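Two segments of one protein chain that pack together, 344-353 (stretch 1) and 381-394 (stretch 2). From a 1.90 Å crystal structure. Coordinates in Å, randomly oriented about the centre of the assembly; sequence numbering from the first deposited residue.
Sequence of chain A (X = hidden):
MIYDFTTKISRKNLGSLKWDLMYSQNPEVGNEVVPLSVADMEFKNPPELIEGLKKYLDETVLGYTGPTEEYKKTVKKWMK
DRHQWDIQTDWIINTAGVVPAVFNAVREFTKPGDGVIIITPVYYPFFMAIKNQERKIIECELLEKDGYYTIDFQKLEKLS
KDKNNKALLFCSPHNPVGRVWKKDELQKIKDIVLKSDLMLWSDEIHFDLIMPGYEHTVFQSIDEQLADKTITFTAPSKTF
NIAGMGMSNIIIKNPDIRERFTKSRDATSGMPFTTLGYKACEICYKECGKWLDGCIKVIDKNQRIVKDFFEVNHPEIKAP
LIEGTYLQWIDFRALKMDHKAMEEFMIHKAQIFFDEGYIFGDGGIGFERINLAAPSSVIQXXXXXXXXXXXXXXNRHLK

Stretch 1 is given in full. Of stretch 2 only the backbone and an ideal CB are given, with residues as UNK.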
# COMPACT_ATOMS: atom_id res chain seq x y z
N GLU A 344 -16.47 -7.22 -29.11
CA GLU A 344 -15.84 -8.18 -30.00
C GLU A 344 -15.26 -7.47 -31.22
O GLU A 344 -14.13 -7.72 -31.63
CB GLU A 344 -16.88 -9.21 -30.45
CG GLU A 344 -16.42 -10.18 -31.53
CD GLU A 344 -15.23 -11.02 -31.11
OE1 GLU A 344 -15.19 -11.46 -29.94
OE2 GLU A 344 -14.35 -11.26 -31.97
N PHE A 345 -16.06 -6.57 -31.79
CA PHE A 345 -15.65 -5.82 -32.97
C PHE A 345 -14.45 -4.91 -32.70
O PHE A 345 -13.49 -4.90 -33.46
CB PHE A 345 -16.81 -4.96 -33.48
CG PHE A 345 -16.46 -4.08 -34.64
CD1 PHE A 345 -16.33 -4.62 -35.92
CD2 PHE A 345 -16.25 -2.72 -34.46
CE1 PHE A 345 -16.00 -3.81 -37.00
CE2 PHE A 345 -15.92 -1.90 -35.53
CZ PHE A 345 -15.79 -2.44 -36.80
N MET A 346 -14.52 -4.14 -31.62
CA MET A 346 -13.44 -3.23 -31.29
C MET A 346 -12.12 -3.95 -31.07
O MET A 346 -11.08 -3.55 -31.61
CB MET A 346 -13.79 -2.41 -30.04
CG MET A 346 -15.00 -1.50 -30.20
SD MET A 346 -14.86 -0.37 -31.61
CE MET A 346 -16.55 0.18 -31.74
N ILE A 347 -12.15 -5.03 -30.29
CA ILE A 347 -10.96 -5.80 -29.99
C ILE A 347 -10.35 -6.56 -31.16
O ILE A 347 -9.15 -6.53 -31.37
CB ILE A 347 -11.22 -6.82 -28.87
CG1 ILE A 347 -11.52 -6.10 -27.55
CG2 ILE A 347 -10.03 -7.75 -28.71
CD1 ILE A 347 -11.87 -7.04 -26.41
N HIS A 348 -11.19 -7.25 -31.93
CA HIS A 348 -10.69 -8.06 -33.03
C HIS A 348 -10.72 -7.48 -34.44
O HIS A 348 -9.92 -7.89 -35.28
CB HIS A 348 -11.38 -9.43 -33.02
CG HIS A 348 -11.15 -10.21 -31.77
ND1 HIS A 348 -11.97 -10.13 -30.67
CD2 HIS A 348 -10.16 -11.07 -31.43
CE1 HIS A 348 -11.50 -10.90 -29.70
NE2 HIS A 348 -10.40 -11.48 -30.14
N LYS A 349 -11.64 -6.56 -34.71
CA LYS A 349 -11.70 -5.97 -36.04
C LYS A 349 -10.95 -4.65 -36.11
O LYS A 349 -10.20 -4.42 -37.05
CB LYS A 349 -13.15 -5.76 -36.48
CG LYS A 349 -13.94 -7.05 -36.65
CD LYS A 349 -13.28 -7.96 -37.68
CE LYS A 349 -14.04 -9.28 -37.82
NZ LYS A 349 -13.37 -10.21 -38.77
N ALA A 350 -11.14 -3.80 -35.11
CA ALA A 350 -10.49 -2.50 -35.08
C ALA A 350 -9.21 -2.49 -34.24
O ALA A 350 -8.40 -1.57 -34.36
CB ALA A 350 -11.46 -1.45 -34.54
N GLN A 351 -9.04 -3.50 -33.41
CA GLN A 351 -7.89 -3.58 -32.53
C GLN A 351 -7.73 -2.27 -31.79
O GLN A 351 -6.62 -1.73 -31.64
CB GLN A 351 -6.62 -3.93 -33.31
CG GLN A 351 -6.48 -5.41 -33.56
CD GLN A 351 -5.19 -5.77 -34.25
OE1 GLN A 351 -4.10 -5.43 -33.78
NE2 GLN A 351 -5.29 -6.47 -35.37
N ILE A 352 -8.86 -1.74 -31.35
CA ILE A 352 -8.89 -0.51 -30.58
C ILE A 352 -9.44 -0.96 -29.23
O ILE A 352 -10.53 -1.55 -29.15
CB ILE A 352 -9.79 0.55 -31.28
CG1 ILE A 352 -9.57 1.92 -30.63
CG2 ILE A 352 -11.26 0.14 -31.20
CD1 ILE A 352 -10.08 3.08 -31.47
N PHE A 353 -8.67 -0.74 -28.18
CA PHE A 353 -9.07 -1.18 -26.86
C PHE A 353 -9.57 -0.08 -25.95
O PHE A 353 -8.80 0.62 -25.31
CB PHE A 353 -7.92 -1.94 -26.21
CG PHE A 353 -7.48 -3.13 -26.99
CD1 PHE A 353 -6.72 -2.98 -28.15
CD2 PHE A 353 -7.87 -4.41 -26.61
CE1 PHE A 353 -6.37 -4.08 -28.93
CE2 PHE A 353 -7.53 -5.51 -27.38
CZ PHE A 353 -6.78 -5.35 -28.54
N UNK A 381 -3.62 7.23 -35.23
CA UNK A 381 -3.34 5.89 -35.73
C UNK A 381 -4.51 4.97 -35.39
O UNK A 381 -4.97 4.19 -36.23
CB UNK A 381 -2.03 5.35 -35.14
N UNK A 382 -4.97 5.08 -34.15
CA UNK A 382 -6.06 4.25 -33.65
C UNK A 382 -7.37 4.53 -34.39
O UNK A 382 -8.08 3.60 -34.77
CB UNK A 382 -6.25 4.48 -32.15
N UNK A 383 -7.68 5.81 -34.58
CA UNK A 383 -8.91 6.18 -35.27
C UNK A 383 -8.90 5.70 -36.71
O UNK A 383 -9.95 5.33 -37.25
CB UNK A 383 -9.11 7.70 -35.22
N UNK A 384 -7.74 5.70 -37.35
CA UNK A 384 -7.66 5.24 -38.73
C UNK A 384 -7.88 3.72 -38.81
O UNK A 384 -8.44 3.23 -39.79
CB UNK A 384 -6.31 5.62 -39.34
N UNK A 385 -7.43 2.99 -37.80
CA UNK A 385 -7.66 1.53 -37.78
C UNK A 385 -9.16 1.31 -37.66
O UNK A 385 -9.73 0.44 -38.32
CB UNK A 385 -6.91 0.85 -36.63
N UNK A 386 -9.78 2.10 -36.79
CA UNK A 386 -11.22 2.04 -36.55
C UNK A 386 -11.95 2.40 -37.84
O UNK A 386 -12.92 1.76 -38.22
CB UNK A 386 -11.63 2.98 -35.41
N UNK A 387 -11.45 3.45 -38.50
CA UNK A 387 -12.02 3.93 -39.75
C UNK A 387 -12.12 2.81 -40.78
O UNK A 387 -13.19 2.59 -41.35
CB UNK A 387 -11.18 5.08 -40.31
N UNK A 388 -11.02 2.10 -41.01
CA UNK A 388 -11.03 0.99 -41.97
C UNK A 388 -11.95 -0.14 -41.51
O UNK A 388 -12.64 -0.75 -42.33
CB UNK A 388 -9.61 0.45 -42.18
N UNK A 389 -11.96 -0.41 -40.21
CA UNK A 389 -12.80 -1.46 -39.65
C UNK A 389 -14.28 -1.14 -39.82
O UNK A 389 -15.08 -2.01 -40.18
CB UNK A 389 -12.47 -1.66 -38.17
N UNK A 390 -14.65 0.11 -39.56
CA UNK A 390 -16.03 0.54 -39.70
C UNK A 390 -16.45 0.48 -41.16
O UNK A 390 -17.56 0.06 -41.48
CB UNK A 390 -16.22 1.95 -39.14
N UNK A 391 -15.57 0.91 -42.06
CA UNK A 391 -15.87 0.88 -43.48
C UNK A 391 -16.11 -0.56 -43.92
O UNK A 391 -17.09 -0.86 -44.61
CB UNK A 391 -14.74 1.51 -44.29
N UNK A 392 -15.21 -1.46 -43.53
CA UNK A 392 -15.35 -2.86 -43.89
C UNK A 392 -16.68 -3.39 -43.37
O UNK A 392 -17.40 -4.09 -44.09
CB UNK A 392 -14.18 -3.68 -43.34
N UNK A 393 -17.00 -3.05 -42.13
CA UNK A 393 -18.26 -3.48 -41.53
C UNK A 393 -19.37 -3.03 -42.47
O UNK A 393 -20.47 -3.58 -42.46
CB UNK A 393 -18.45 -2.91 -40.12
N UNK A 394 -19.04 -2.04 -43.30
CA UNK A 394 -19.95 -1.48 -44.29
C UNK A 394 -21.20 -0.90 -43.64
O UNK A 394 -21.33 0.34 -43.65
CB UNK A 394 -20.34 -2.55 -45.31

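The backbone of 381-393 is helical, with phi between -54° and -70° and i to i+4 hydrogen bonds, and its axis passes 9.5 Å from that of helix 344-350 at 103°. Contacts fall at 382, 385, 386, 389, 390 and 393.

Position 381 has nothing of stretch 1 within 5.5 Å of its ideal CB, so almost any helix-compatible residue would suit; it is Glu381.

At 382 CA-to-CB points sideways, and the ideal CB lies 4.1 Å from Ile352 CD1. A small or modest apolar side chain would fit beside that methyl. The residue is Ser382, whose CB keeps the 4.1 Å distance to Ile352 CD1; its OG is hydrogen-bonded elsewhere in the structure.

Position 383 points away and 384 is out of reach, so stretch 1 constrains neither. They are Leu383 and Glu384; the latter accepts from its own helix, at OE1 and OE2.

Position 385 points toward stretch 1, its ideal CB 3.6 Å from Ala350 O. The helix there is ending: Gln351 has phi 50°, and the carbonyls of Ala350 and Gln351 are available as acceptors. A donor is favoured, and a long one such as lysine, arginine or glutamine could reach beyond the nearer oxygen. The residue is Arg385. Its NE donates to Ala350 O at 3.2 Å and NH2 to Gln351 O at 3.0 Å, with a weak bond from NE to Gln351 O at 3.3 Å. Both oxygens lie near the guanidinium plane, at its edge, where the N-H groups point.

At 386 the ideal CB is 4.2 Å from Ile352 CD1 and 4.5 Å from Ala350 CB. With only apolar atoms this near, leucine, isoleucine, valine or methionine would all be reasonable. Leu386 is found, its CG 4.2 Å from Ile352 CD1 and its CD2 4.2 Å from Ala350 CB; CD2 also approaches Phe345 CE2 at 4.4 Å.

Positions 387 and 388 have no close neighbour in stretch 1, so it sets no demand and polar or charged side chains would do as well as others. Asn387 ND2 donates to Glu384 OE1 at 3.1 Å, and Lys388 NZ forms a salt bridge with Glu384 OE2 at 3.1 Å.

Position 389 is tightly bounded: its ideal CB lies 3.7 Å from Phe345 CZ, 3.7 Å from Lys349 O and 3.8 Å from Ala350 CA. These distances favour a very small residue, alanine or glycine. Ala389 fits, its CB 3.8 Å from Ala350 CB.

At 390 CA-to-CB is sideways, with Phe345 CZ 5.0 Å from the ideal CB, so a branched or longer apolar chain could close the gap. Leu390 does so, its CD2 3.9 Å from Phe345 CE2.

Positions 391 and 392 have open space around their ideal CB atoms and admit polar or charged residues; they are Lys391 and Asp392.

Position 393 points toward the Phe345 ring, its ideal CB 4.1 Å from Phe345 CE1, and suits an aliphatic chain. Leu393 places CD2 over one ring face, 4.1 Å from Phe345 CE1, completing with 386, 389 and 390 the hole that receives Phe345.

Position 394 is out of reach and has phi 60°, which glycine or asparagine adopts most easily though other residues can; it is Lys394.

Stretch 2, residues 381-394: ESLERLNKALKDLK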
# COMPACT_ATOMS: atom_id res chain seq x y z
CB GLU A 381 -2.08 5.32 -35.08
CG GLU A 381 -0.77 5.83 -35.64
CD GLU A 381 0.42 5.41 -34.78
OE1 GLU A 381 0.40 4.27 -34.26
OE2 GLU A 381 1.36 6.21 -34.62
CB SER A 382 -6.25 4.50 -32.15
OG SER A 382 -5.04 4.25 -31.44
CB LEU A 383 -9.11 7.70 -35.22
CG LEU A 383 -9.30 8.28 -33.82
CD1 LEU A 383 -9.28 9.79 -33.88
CD2 LEU A 383 -10.61 7.77 -33.23
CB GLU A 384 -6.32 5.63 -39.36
CG GLU A 384 -6.17 5.24 -40.83
CD GLU A 384 -7.40 5.56 -41.68
OE1 GLU A 384 -8.05 6.60 -41.43
OE2 GLU A 384 -7.72 4.78 -42.60
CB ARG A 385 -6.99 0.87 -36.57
CG ARG A 385 -5.57 0.43 -36.80
CD ARG A 385 -5.26 -0.76 -35.89
NE ARG A 385 -5.44 -0.44 -34.48
CZ ARG A 385 -4.69 0.43 -33.81
NH1 ARG A 385 -3.71 1.08 -34.43
NH2 ARG A 385 -4.90 0.63 -32.51
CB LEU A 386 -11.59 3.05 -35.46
CG LEU A 386 -12.82 2.85 -34.58
CD1 LEU A 386 -13.41 4.22 -34.27
CD2 LEU A 386 -13.85 1.97 -35.27
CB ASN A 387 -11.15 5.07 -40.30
CG ASN A 387 -11.83 5.86 -41.40
OD1 ASN A 387 -13.06 5.94 -41.45
ND2 ASN A 387 -11.04 6.49 -42.27
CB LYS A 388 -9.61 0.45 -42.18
CG LYS A 388 -8.66 1.42 -42.86
CD LYS A 388 -7.57 0.68 -43.62
CE LYS A 388 -6.58 1.63 -44.27
NZ LYS A 388 -5.82 2.42 -43.25
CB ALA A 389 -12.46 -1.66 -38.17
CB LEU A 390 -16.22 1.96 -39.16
CG LEU A 390 -16.28 2.10 -37.63
CD1 LEU A 390 -16.43 3.56 -37.25
CD2 LEU A 390 -17.44 1.29 -37.09
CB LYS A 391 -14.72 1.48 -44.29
CG LYS A 391 -14.59 2.98 -44.16
CD LYS A 391 -13.36 3.47 -44.89
CE LYS A 391 -13.22 4.97 -44.77
NZ LYS A 391 -11.96 5.45 -45.38
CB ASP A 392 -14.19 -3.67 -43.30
CG ASP A 392 -12.88 -3.38 -43.99
OD1 ASP A 392 -11.84 -3.92 -43.56
OD2 ASP A 392 -12.90 -2.62 -44.98
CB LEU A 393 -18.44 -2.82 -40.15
CG LEU A 393 -19.62 -3.30 -39.30
CD1 LEU A 393 -19.45 -4.77 -38.98
CD2 LEU A 393 -19.70 -2.48 -38.03
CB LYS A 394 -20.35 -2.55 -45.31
CG LYS A 394 -19.22 -2.93 -46.26
CD LYS A 394 -19.61 -4.05 -47.21
CE LYS A 394 -19.63 -5.41 -46.53
NZ LYS A 394 -20.63 -5.50 -45.43
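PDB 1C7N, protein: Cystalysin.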